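Long-range contacts in putative exported protein (Bordetella parapertussis, PDB 3OCJ), which is of unknown function but has the fold of the S-adenosylmethionine-dependent methyltransferases and holds a molecule of palmitic acid in the crystal: residues G21-A26 / F59-R64; Q28-Q33 / R43-L48; E93-V98 / L250-L255. All blocks are in the same frame, centred on the assembly; numbering follows the deposited sequence. Where two conformers were deposited one is given.

Interaction 1: G21-A26 / F59-R64; sequences GMVRQA and FLLLYR. With PLM (palmitic acid), chain D.
Met22, a selenomethionine, meets Leu61 where helix 15-33 crosses helix 55-63. The two short axes stand almost perpendicular, at 87°, and come within 9.4 Å.

No hydrogen bond joins the segments. The main contact is that of Met22 with backbone oxygen. Its methyl CE lies 3.2 Å from Leu61 O, and CB and CG border the same oxygen. The chain is bent at chi2 and at chi3 (-81°), and the second bend places CE at the C-terminal end of helix 55-63. There CE also meets Arg64 CD at 3.9 Å. The two side chains cross at about a right angle, and CE sits obliquely to the guanidinium.

The apolar packing is looser. Val23 CG2 touches Leu61 CD1 at 4.1 Å. Leu62 points away at its CB, yet CD2 returns to within 4.5 Å of Met22 CG. Leu61 is buried and also packs on Leu48 and Leu51 of helix 41-53.

Arg64 leaves the helix with positive phi (60°). Its N still bonds to Leu60 O, and its NH2 is bonded to Gln262 O. From the same segment, Leu60 CD1 reaches the palmitic acid chain, 3.6 Å from ligand atom CC.

This is a near-orthogonal helix-helix crossing in the helical N-terminal part of the protein. Helix 55-63 stands between helix 15-33 and the tail of the fatty acid.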
loop_
_atom_site.group_PDB
_atom_site.type_symbol
_atom_site.label_atom_id
_atom_site.label_comp_id
_atom_site.label_asym_id
_atom_site.label_seq_id
_atom_site.Cartn_x
_atom_site.Cartn_y
_atom_site.Cartn_z
ATOM N N GLY A 21 -12.454 -9.934 -20.371
ATOM C CA GLY A 21 -11.232 -10.604 -20.793
ATOM C C GLY A 21 -10.409 -11.102 -19.615
ATOM O O GLY A 21 -9.925 -12.240 -19.614
HETATM N N MSE A 22 -10.239 -10.256 -18.602
HETATM C CA MSE A 22 -9.476 -10.657 -17.421
HETATM C C MSE A 22 -10.146 -11.811 -16.681
HETATM O O MSE A 22 -9.468 -12.708 -16.169
HETATM C CB MSE A 22 -9.253 -9.470 -16.484
HETATM C CG MSE A 22 -8.480 -8.336 -17.137
HETATM SE SE MSE A 22 -6.700 -8.823 -17.833
HETATM C CE MSE A 22 -5.677 -8.740 -16.179
ATOM N N VAL A 23 -11.478 -11.802 -16.653
ATOM C CA VAL A 23 -12.232 -12.883 -16.027
ATOM C C VAL A 23 -12.088 -14.181 -16.820
ATOM O O VAL A 23 -11.893 -15.246 -16.236
ATOM C CB VAL A 23 -13.718 -12.527 -15.840
ATOM C CG1 VAL A 23 -14.512 -13.748 -15.389
ATOM C CG2 VAL A 23 -13.864 -11.385 -14.837
ATOM N N ARG A 24 -12.179 -14.083 -18.146
ATOM C CA ARG A 24 -11.985 -15.247 -19.010
ATOM C C ARG A 24 -10.615 -15.882 -18.787
ATOM O O ARG A 24 -10.500 -17.101 -18.684
ATOM C CB ARG A 24 -12.151 -14.876 -20.489
ATOM C CG ARG A 24 -13.573 -14.510 -20.894
ATOM C CD ARG A 24 -13.748 -14.495 -22.415
ATOM N NE ARG A 24 -12.885 -13.514 -23.068
ATOM C CZ ARG A 24 -13.242 -12.263 -23.337
ATOM N NH1 ARG A 24 -12.389 -11.440 -23.933
ATOM N NH2 ARG A 24 -14.452 -11.832 -23.010
ATOM N N GLN A 25 -9.580 -15.048 -18.710
ATOM C CA GLN A 25 -8.214 -15.534 -18.500
ATOM C C GLN A 25 -8.048 -16.228 -17.149
ATOM O O GLN A 25 -7.377 -17.254 -17.047
ATOM C CB GLN A 25 -7.205 -14.394 -18.656
ATOM C CG GLN A 25 -7.154 -13.821 -20.070
ATOM C CD GLN A 25 -6.389 -12.512 -20.155
ATOM O OE1 GLN A 25 -5.397 -12.309 -19.459
ATOM N NE2 GLN A 25 -6.848 -11.618 -21.024
ATOM N N ALA A 26 -8.662 -15.670 -16.114
ATOM C CA ALA A 26 -8.604 -16.282 -14.795
ATOM C C ALA A 26 -9.356 -17.609 -14.801
ATOM O O ALA A 26 -8.912 -18.587 -14.189
ATOM C CB ALA A 26 -9.180 -15.341 -13.749
ATOM N N PHE A 59 -11.841 -4.075 -9.770
ATOM C CA PHE A 59 -10.702 -3.179 -9.932
ATOM C C PHE A 59 -9.391 -3.974 -9.923
ATOM O O PHE A 59 -8.495 -3.737 -10.739
ATOM C CB PHE A 59 -10.679 -2.105 -8.833
ATOM C CG PHE A 59 -9.643 -1.035 -9.061
ATOM C CD1 PHE A 59 -9.985 0.142 -9.710
ATOM C CD2 PHE A 59 -8.334 -1.221 -8.661
ATOM C CE1 PHE A 59 -9.027 1.121 -9.954
ATOM C CE2 PHE A 59 -7.368 -0.236 -8.899
ATOM C CZ PHE A 59 -7.729 0.938 -9.548
ATOM N N LEU A 60 -9.279 -4.925 -9.005
ATOM C CA LEU A 60 -8.080 -5.750 -8.920
ATOM C C LEU A 60 -7.921 -6.682 -10.118
ATOM O O LEU A 60 -6.817 -6.853 -10.614
ATOM C CB LEU A 60 -8.078 -6.552 -7.623
ATOM C CG LEU A 60 -7.846 -5.669 -6.391
ATOM C CD1 LEU A 60 -8.190 -6.420 -5.113
ATOM C CD2 LEU A 60 -6.414 -5.148 -6.371
ATOM N N LEU A 61 -9.017 -7.264 -10.600
ATOM C CA LEU A 61 -8.922 -8.134 -11.768
ATOM C C LEU A 61 -8.409 -7.341 -12.964
ATOM O O LEU A 61 -7.595 -7.838 -13.741
ATOM C CB LEU A 61 -10.289 -8.738 -12.108
ATOM C CG LEU A 61 -10.702 -9.902 -11.203
ATOM C CD1 LEU A 61 -12.201 -10.137 -11.306
ATOM C CD2 LEU A 61 -9.924 -11.163 -11.575
ATOM N N LEU A 62 -8.897 -6.109 -13.095
ATOM C CA LEU A 62 -8.550 -5.250 -14.237
ATOM C C LEU A 62 -7.138 -4.707 -14.135
ATOM O O LEU A 62 -6.371 -4.757 -15.104
ATOM C CB LEU A 62 -9.504 -4.060 -14.327
ATOM C CG LEU A 62 -10.847 -4.294 -14.994
ATOM C CD1 LEU A 62 -11.775 -3.127 -14.723
ATOM C CD2 LEU A 62 -10.639 -4.478 -16.494
ATOM N N TYR A 63 -6.796 -4.162 -12.969
ATOM C CA TYR A 63 -5.590 -3.339 -12.847
ATOM C C TYR A 63 -4.485 -3.959 -12.003
ATOM O O TYR A 63 -3.350 -3.474 -12.005
ATOM C CB TYR A 63 -5.950 -1.933 -12.338
ATOM C CG TYR A 63 -7.070 -1.318 -13.159
ATOM C CD1 TYR A 63 -6.908 -1.078 -14.522
ATOM C CD2 TYR A 63 -8.298 -1.011 -12.580
ATOM C CE1 TYR A 63 -7.947 -0.549 -15.281
ATOM C CE2 TYR A 63 -9.335 -0.470 -13.332
ATOM C CZ TYR A 63 -9.156 -0.244 -14.672
ATOM O OH TYR A 63 -10.197 0.290 -15.415
ATOM N N ARG A 64 -4.824 -4.997 -11.236
ATOM C CA ARG A 64 -3.826 -5.822 -10.549
ATOM C C ARG A 64 -2.964 -5.035 -9.557
ATOM O O ARG A 64 -1.808 -5.361 -9.302
ATOM C CB ARG A 64 -2.985 -6.603 -11.565
ATOM C CG ARG A 64 -3.858 -7.493 -12.451
ATOM C CD ARG A 64 -3.056 -8.407 -13.363
ATOM N NE ARG A 64 -2.177 -7.667 -14.253
ATOM C CZ ARG A 64 -0.850 -7.688 -14.178
ATOM N NH1 ARG A 64 -0.128 -6.982 -15.033
ATOM N NH2 ARG A 64 -0.243 -8.420 -13.254
HETATM C C1 PLM D . -0.671 -1.368 -2.216
HETATM O O1 PLM D . -0.656 -0.739 -1.138
HETATM O O2 PLM D . -0.768 -0.719 -3.279
HETATM C C2 PLM D . -0.584 -2.884 -2.272
HETATM C C3 PLM D . -0.734 -3.556 -0.906
HETATM C C4 PLM D . -0.910 -5.057 -1.135
HETATM C C5 PLM D . -0.840 -5.884 0.142
HETATM C C6 PLM D . -2.008 -5.603 1.082
HETATM C C7 PLM D . -3.335 -5.431 0.353
HETATM C C8 PLM D . -3.833 -6.705 -0.320
HETATM C C9 PLM D . -5.179 -6.394 -0.966
HETATM C CA PLM D . -5.997 -7.640 -1.273
HETATM C CB PLM D . -7.474 -7.267 -1.346
HETATM C CC PLM D . -8.296 -8.318 -2.073
HETATM C CD PLM D . -9.752 -7.882 -2.161
HETATM C CE PLM D . -10.528 -8.858 -3.040
HETATM C CF PLM D . -11.826 -8.249 -3.546
HETATM C CG PLM D . -12.766 -7.860 -2.416
#

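Interaction 2: Q28-Q33 / R43-L48; sequences QRILLQ and RQIELL
The CA atoms of Ile30 and Gln44 are the nearest pair across the segments, 6.8 Å apart. The two helix segments are antiparallel. The axes run at 171° to each other, 10.0 Å apart at closest approach.

Ile30 is the central side chain. Its CD1, placed by an extended chi2 (169°), lies against the backbone of Gln44 and touches Leu48 CD2 at 4.0 Å. Its other branch, CG2, meets Gln44 CB at 3.7 Å and Ile45 CG1 at 4.2 Å. The side chains of Ile30 and Gln44 run alongside each other with opposite sense, and Gln44 OE1 lies 3.5 Å from Ile30 CG2.

Together the helices form an antiparallel helical hairpin, closed by the short connection between residues 33 and 41. Gln44 helps to fix that connection: its NE2 bonds to Gly34 O and Phe39 O. Its OE1 takes a weak bond from Arg259 of helix 247-261.

Toward the solvent side, the side chains of Leu31 and Ile45 cross at a slant, with Leu31 CD2 4.1 Å from Ile45 CD1. Farther round helix 41-53, Arg43 NH1 forms a salt bridge with Glu46 OE1 at 3.1 Å. The acid oxygen lies close to the guanidinium plane, and Leu47 CD2 sits over the centre of one face.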
loop_
_atom_site.group_PDB
_atom_site.type_symbol
_atom_site.label_atom_id
_atom_site.label_comp_id
_atom_site.label_asym_id
_atom_site.label_seq_id
_atom_site.Cartn_x
_atom_site.Cartn_y
_atom_site.Cartn_z
ATOM N N GLN A 28 -9.765 -19.599 -17.342
ATOM C CA GLN A 28 -8.950 -20.574 -18.053
ATOM C C GLN A 28 -7.827 -21.114 -17.176
ATOM O O GLN A 28 -7.516 -22.301 -17.231
ATOM C CB GLN A 28 -8.400 -19.997 -19.359
ATOM C CG GLN A 28 -9.363 -20.120 -20.529
ATOM C CD GLN A 28 -9.738 -21.562 -20.829
ATOM O OE1 GLN A 28 -8.979 -22.488 -20.538
ATOM N NE2 GLN A 28 -10.910 -21.756 -21.418
ATOM N N ARG A 29 -7.230 -20.254 -16.358
ATOM C CA ARG A 29 -6.171 -20.693 -15.459
ATOM C C ARG A 29 -6.697 -21.697 -14.439
ATOM O O ARG A 29 -5.975 -22.604 -14.026
ATOM C CB ARG A 29 -5.513 -19.501 -14.758
ATOM C CG ARG A 29 -4.686 -18.639 -15.691
ATOM C CD ARG A 29 -3.789 -17.673 -14.926
ATOM N NE ARG A 29 -4.532 -16.654 -14.185
ATOM C CZ ARG A 29 -4.924 -15.483 -14.682
ATOM N NH1 ARG A 29 -4.665 -15.160 -15.944
ATOM N NH2 ARG A 29 -5.582 -14.630 -13.906
ATOM N N ILE A 30 -7.956 -21.533 -14.038
ATOM C CA ILE A 30 -8.589 -22.468 -13.112
ATOM C C ILE A 30 -8.841 -23.805 -13.805
ATOM O O ILE A 30 -8.464 -24.861 -13.292
ATOM C CB ILE A 30 -9.935 -21.935 -12.592
ATOM C CG1 ILE A 30 -9.732 -20.685 -11.733
ATOM C CG2 ILE A 30 -10.645 -22.997 -11.769
ATOM C CD1 ILE A 30 -11.041 -19.965 -11.429
ATOM N N LEU A 31 -9.478 -23.753 -14.969
ATOM C CA LEU A 31 -9.845 -24.967 -15.693
ATOM C C LEU A 31 -8.631 -25.777 -16.136
ATOM O O LEU A 31 -8.668 -27.008 -16.137
ATOM C CB LEU A 31 -10.716 -24.627 -16.905
ATOM C CG LEU A 31 -12.062 -23.967 -16.606
ATOM C CD1 LEU A 31 -12.799 -23.681 -17.900
ATOM C CD2 LEU A 31 -12.905 -24.838 -15.694
ATOM N N LEU A 32 -7.560 -25.086 -16.512
ATOM C CA LEU A 32 -6.362 -25.749 -17.015
ATOM C C LEU A 32 -5.474 -26.310 -15.906
ATOM O O LEU A 32 -4.753 -27.285 -16.120
ATOM C CB LEU A 32 -5.549 -24.800 -17.902
ATOM C CG LEU A 32 -6.173 -24.391 -19.238
ATOM C CD1 LEU A 32 -5.294 -23.374 -19.957
ATOM C CD2 LEU A 32 -6.416 -25.611 -20.117
ATOM N N GLN A 33 -5.525 -25.699 -14.726
ATOM C CA GLN A 33 -4.629 -26.081 -13.637
ATOM C C GLN A 33 -5.297 -26.967 -12.581
ATOM O O GLN A 33 -4.618 -27.644 -11.810
ATOM C CB GLN A 33 -3.988 -24.840 -13.005
ATOM C CG GLN A 33 -3.149 -24.045 -13.996
ATOM C CD GLN A 33 -2.593 -22.755 -13.421
ATOM O OE1 GLN A 33 -2.741 -22.473 -12.232
ATOM N NE2 GLN A 33 -1.946 -21.962 -14.269
ATOM N N ARG A 43 -15.120 -24.582 -6.647
ATOM C CA ARG A 43 -14.948 -23.604 -5.581
ATOM C C ARG A 43 -14.133 -22.410 -6.070
ATOM O O ARG A 43 -14.450 -21.266 -5.759
ATOM C CB ARG A 43 -14.296 -24.249 -4.355
ATOM C CG ARG A 43 -14.044 -23.298 -3.202
ATOM C CD ARG A 43 -15.293 -22.525 -2.825
ATOM N NE ARG A 43 -15.118 -21.804 -1.565
ATOM C CZ ARG A 43 -15.994 -20.937 -1.066
ATOM N NH1 ARG A 43 -17.117 -20.666 -1.720
ATOM N NH2 ARG A 43 -15.743 -20.337 0.090
ATOM N N GLN A 44 -13.095 -22.681 -6.855
ATOM C CA GLN A 44 -12.274 -21.616 -7.413
ATOM C C GLN A 44 -13.099 -20.717 -8.321
ATOM O O GLN A 44 -12.918 -19.493 -8.333
ATOM C CB GLN A 44 -11.093 -22.191 -8.190
ATOM C CG GLN A 44 -10.065 -22.915 -7.324
ATOM C CD GLN A 44 -8.997 -23.574 -8.162
ATOM O OE1 GLN A 44 -8.437 -22.955 -9.072
ATOM N NE2 GLN A 44 -8.720 -24.850 -7.880
ATOM N N ILE A 45 -14.004 -21.326 -9.080
ATOM C CA ILE A 45 -14.877 -20.571 -9.969
ATOM C C ILE A 45 -15.812 -19.693 -9.144
ATOM O O ILE A 45 -16.084 -18.549 -9.512
ATOM C CB ILE A 45 -15.665 -21.512 -10.901
ATOM C CG1 ILE A 45 -14.718 -22.117 -11.940
ATOM C CG2 ILE A 45 -16.813 -20.773 -11.576
ATOM C CD1 ILE A 45 -15.369 -23.134 -12.857
ATOM N N GLU A 46 -16.278 -20.217 -8.014
ATOM C CA GLU A 46 -17.085 -19.420 -7.093
ATOM C C GLU A 46 -16.295 -18.237 -6.535
ATOM O O GLU A 46 -16.828 -17.137 -6.384
ATOM C CB GLU A 46 -17.621 -20.280 -5.946
ATOM C CG GLU A 46 -18.585 -21.375 -6.373
ATOM C CD GLU A 46 -19.100 -22.184 -5.192
ATOM O OE1 GLU A 46 -18.572 -22.013 -4.070
ATOM O OE2 GLU A 46 -20.033 -22.993 -5.387
ATOM N N LEU A 47 -15.027 -18.465 -6.214
ATOM C CA LEU A 47 -14.180 -17.387 -5.723
ATOM C C LEU A 47 -14.005 -16.311 -6.796
ATOM O O LEU A 47 -14.096 -15.116 -6.511
ATOM C CB LEU A 47 -12.816 -17.924 -5.275
ATOM C CG LEU A 47 -12.804 -18.926 -4.119
ATOM C CD1 LEU A 47 -11.376 -19.286 -3.759
ATOM C CD2 LEU A 47 -13.540 -18.365 -2.907
ATOM N N LEU A 48 -13.758 -16.738 -8.027
ATOM C CA LEU A 48 -13.621 -15.806 -9.142
ATOM C C LEU A 48 -14.898 -14.979 -9.317
ATOM O O LEU A 48 -14.837 -13.766 -9.544
ATOM C CB LEU A 48 -13.260 -16.552 -10.430
ATOM C CG LEU A 48 -13.148 -15.723 -11.713
ATOM C CD1 LEU A 48 -12.130 -14.594 -11.552
ATOM C CD2 LEU A 48 -12.764 -16.609 -12.882
#

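Interaction 3: E93-V98 / L250-L255; sequences ERLPAV and LQLQQL. With PLM (palmitic acid), chain D.
Gln253 OE1 reaches across to the first turn of helix 96-115 and accepts a hydrogen bond from Ala97 N. The Ala97 N to Gln253 OE1 distance is 2.8 Å, and the N-H...O angle is 173°. The N-H points to a lone pair of OE1, in the carbonyl plane. A side-chain amide of a distant helix thus takes up a backbone N-H in the first turn, where a helix has no carbonyl of its own to offer. The positive end of the helix dipole would favour this oxygen.

The side chain of Gln253 is extended. CG is anti to the backbone N (chi1 175°), and CD continues outward from helix 247-261. Gln253 OE1 also lies 3.2 Å from Pro96 N, which has no hydrogen to give. Ala97 CB approaches Gln253 OE1 at 3.4 Å.

Apolar contacts border the bond. Leu95, at the N-cap position, sets CD2 against Leu252 CD2 at 3.9 Å and against the CA and CB of Gln253. Pro96 CG rests on Leu250 CA at 3.9 Å.

The other side of this turn faces the fatty acid. Val98 CG2 is 3.6 Å from ligand atom CA, and Leu95 CD1 also touches the chain. All six residues in contact across the segments are buried. Here a glutamine from another helix hydrogen-bonds a backbone N-H in a helix's first turn, and the 93-98 side lines the palmitic acid.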
loop_
_atom_site.group_PDB
_atom_site.type_symbol
_atom_site.label_atom_id
_atom_site.label_comp_id
_atom_site.label_asym_id
_atom_site.label_seq_id
_atom_site.Cartn_x
_atom_site.Cartn_y
_atom_site.Cartn_z
ATOM N N GLU A 93 -11.574 -8.810 5.199
ATOM C CA GLU A 93 -11.375 -8.959 6.643
ATOM C C GLU A 93 -10.482 -10.103 7.086
ATOM O O GLU A 93 -10.039 -10.124 8.243
ATOM C CB GLU A 93 -12.730 -9.048 7.361
ATOM C CG GLU A 93 -13.513 -7.755 7.274
ATOM C CD GLU A 93 -14.870 -7.817 7.939
ATOM O OE1 GLU A 93 -15.197 -8.843 8.590
ATOM O OE2 GLU A 93 -15.595 -6.803 7.831
ATOM N N ARG A 94 -10.211 -11.054 6.210
ATOM C CA ARG A 94 -9.488 -12.250 6.637
ATOM C C ARG A 94 -8.158 -12.517 5.931
ATOM O O ARG A 94 -7.315 -13.240 6.457
ATOM C CB ARG A 94 -10.393 -13.475 6.563
ATOM C CG ARG A 94 -11.616 -13.346 7.453
ATOM C CD ARG A 94 -12.530 -14.544 7.330
ATOM N NE ARG A 94 -11.889 -15.776 7.778
ATOM C CZ ARG A 94 -12.434 -16.981 7.652
ATOM N NH1 ARG A 94 -13.628 -17.114 7.089
ATOM N NH2 ARG A 94 -11.786 -18.053 8.085
ATOM N N LEU A 95 -7.947 -11.952 4.748
ATOM C CA LEU A 95 -6.702 -12.233 4.042
ATOM C C LEU A 95 -5.523 -11.715 4.857
ATOM O O LEU A 95 -5.525 -10.569 5.289
ATOM C CB LEU A 95 -6.712 -11.612 2.647
ATOM C CG LEU A 95 -7.849 -12.092 1.744
ATOM C CD1 LEU A 95 -7.744 -11.395 0.391
ATOM C CD2 LEU A 95 -7.821 -13.606 1.571
ATOM N N PRO A 96 -4.519 -12.564 5.084
ATOM C CA PRO A 96 -3.395 -12.125 5.922
ATOM C C PRO A 96 -2.757 -10.807 5.459
ATOM O O PRO A 96 -2.456 -9.969 6.314
ATOM C CB PRO A 96 -2.410 -13.290 5.808
ATOM C CG PRO A 96 -3.314 -14.491 5.670
ATOM C CD PRO A 96 -4.428 -13.998 4.759
ATOM N N ALA A 97 -2.563 -10.610 4.156
ATOM C CA ALA A 97 -1.941 -9.375 3.691
ATOM C C ALA A 97 -2.815 -8.140 3.945
ATOM O O ALA A 97 -2.308 -7.033 4.157
ATOM C CB ALA A 97 -1.581 -9.483 2.217
ATOM N N VAL A 98 -4.137 -8.321 3.922
ATOM C CA VAL A 98 -5.027 -7.201 4.202
ATOM C C VAL A 98 -4.945 -6.847 5.687
ATOM O O VAL A 98 -4.906 -5.661 6.052
ATOM C CB VAL A 98 -6.493 -7.525 3.805
ATOM C CG1 VAL A 98 -7.431 -6.403 4.239
ATOM C CG2 VAL A 98 -6.589 -7.745 2.291
ATOM N N LEU A 250 -4.590 -18.099 4.675
ATOM C CA LEU A 250 -3.418 -17.965 3.817
ATOM C C LEU A 250 -3.596 -18.750 2.510
ATOM O O LEU A 250 -3.272 -18.250 1.427
ATOM C CB LEU A 250 -2.140 -18.408 4.545
ATOM C CG LEU A 250 -0.875 -18.295 3.699
ATOM C CD1 LEU A 250 -0.607 -16.852 3.263
ATOM C CD2 LEU A 250 0.316 -18.845 4.479
ATOM N N GLN A 251 -4.107 -19.979 2.601
ATOM C CA GLN A 251 -4.364 -20.767 1.398
ATOM C C GLN A 251 -5.324 -20.023 0.478
ATOM O O GLN A 251 -5.117 -19.958 -0.735
ATOM C CB GLN A 251 -4.952 -22.137 1.748
ATOM C CG GLN A 251 -3.974 -23.064 2.445
ATOM C CD GLN A 251 -4.572 -24.428 2.734
ATOM O OE1 GLN A 251 -5.695 -24.535 3.229
ATOM N NE2 GLN A 251 -3.821 -25.481 2.428
ATOM N N LEU A 252 -6.370 -19.455 1.066
ATOM C CA LEU A 252 -7.327 -18.656 0.304
ATOM C C LEU A 252 -6.624 -17.494 -0.412
ATOM O O LEU A 252 -6.791 -17.300 -1.618
ATOM C CB LEU A 252 -8.443 -18.146 1.215
ATOM C CG LEU A 252 -9.462 -17.206 0.562
ATOM C CD1 LEU A 252 -10.290 -17.937 -0.491
ATOM C CD2 LEU A 252 -10.372 -16.557 1.600
ATOM N N GLN A 253 -5.838 -16.726 0.334
ATOM C CA GLN A 253 -5.096 -15.617 -0.251
ATOM C C GLN A 253 -4.183 -16.070 -1.385
ATOM O O GLN A 253 -4.121 -15.434 -2.438
ATOM C CB GLN A 253 -4.266 -14.921 0.816
ATOM C CG GLN A 253 -3.384 -13.841 0.242
ATOM C CD GLN A 253 -2.639 -13.126 1.327
ATOM O OE1 GLN A 253 -3.244 -12.447 2.154
ATOM N NE2 GLN A 253 -1.320 -13.261 1.328
ATOM N N GLN A 254 -3.487 -17.181 -1.186
ATOM C CA GLN A 254 -2.565 -17.664 -2.200
ATOM C C GLN A 254 -3.278 -18.012 -3.504
ATOM O O GLN A 254 -2.766 -17.738 -4.588
ATOM C CB GLN A 254 -1.786 -18.868 -1.681
ATOM C CG GLN A 254 -0.843 -18.498 -0.555
ATOM C CD GLN A 254 -0.236 -19.705 0.114
ATOM O OE1 GLN A 254 -0.824 -20.786 0.124
ATOM N NE2 GLN A 254 0.949 -19.525 0.682
ATOM N N LEU A 255 -4.452 -18.624 -3.400
ATOM C CA LEU A 255 -5.217 -18.973 -4.590
ATOM C C LEU A 255 -5.711 -17.703 -5.260
ATOM O O LEU A 255 -5.556 -17.518 -6.474
ATOM C CB LEU A 255 -6.395 -19.873 -4.213
ATOM C CG LEU A 255 -7.276 -20.303 -5.387
ATOM C CD1 LEU A 255 -6.473 -21.102 -6.407
ATOM C CD2 LEU A 255 -8.453 -21.112 -4.870
HETATM C C1 PLM D . -0.671 -1.368 -2.216
HETATM O O1 PLM D . -0.656 -0.739 -1.138
HETATM O O2 PLM D . -0.768 -0.719 -3.279
HETATM C C2 PLM D . -0.584 -2.884 -2.272
HETATM C C3 PLM D . -0.734 -3.556 -0.906
HETATM C C4 PLM D . -0.910 -5.057 -1.135
HETATM C C5 PLM D . -0.840 -5.884 0.142
HETATM C C6 PLM D . -2.008 -5.603 1.082
HETATM C C7 PLM D . -3.335 -5.431 0.353
HETATM C C8 PLM D . -3.833 -6.705 -0.320
HETATM C C9 PLM D . -5.179 -6.394 -0.966
HETATM C CA PLM D . -5.997 -7.640 -1.273
HETATM C CB PLM D . -7.474 -7.267 -1.346
HETATM C CC PLM D . -8.296 -8.318 -2.073
HETATM C CD PLM D . -9.752 -7.882 -2.161
HETATM C CE PLM D . -10.528 -8.858 -3.040
HETATM C CF PLM D . -11.826 -8.249 -3.546
HETATM C CG PLM D . -12.766 -7.860 -2.416
#

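Overall arrangement
From the N terminus, helix 15-33 takes part in the first two contacts. Interaction 2 closes the short hairpin to helix 41-53. Interaction 1 closes a wider loop, to helix 55-63, and encloses interaction 2. The two touch through Leu48, which packs on Ala26 and Leu61. Interaction 3 follows in series. Its loop is much longer: it runs from the 93-98 turn through the five parallel strands of the methyltransferase sheet to helix 247-261. That helix returns to the N-terminal helices, where Leu255 packs on Gln44 and Leu47. Interactions 1 and 3 do not touch, but both meet the palmitic acid.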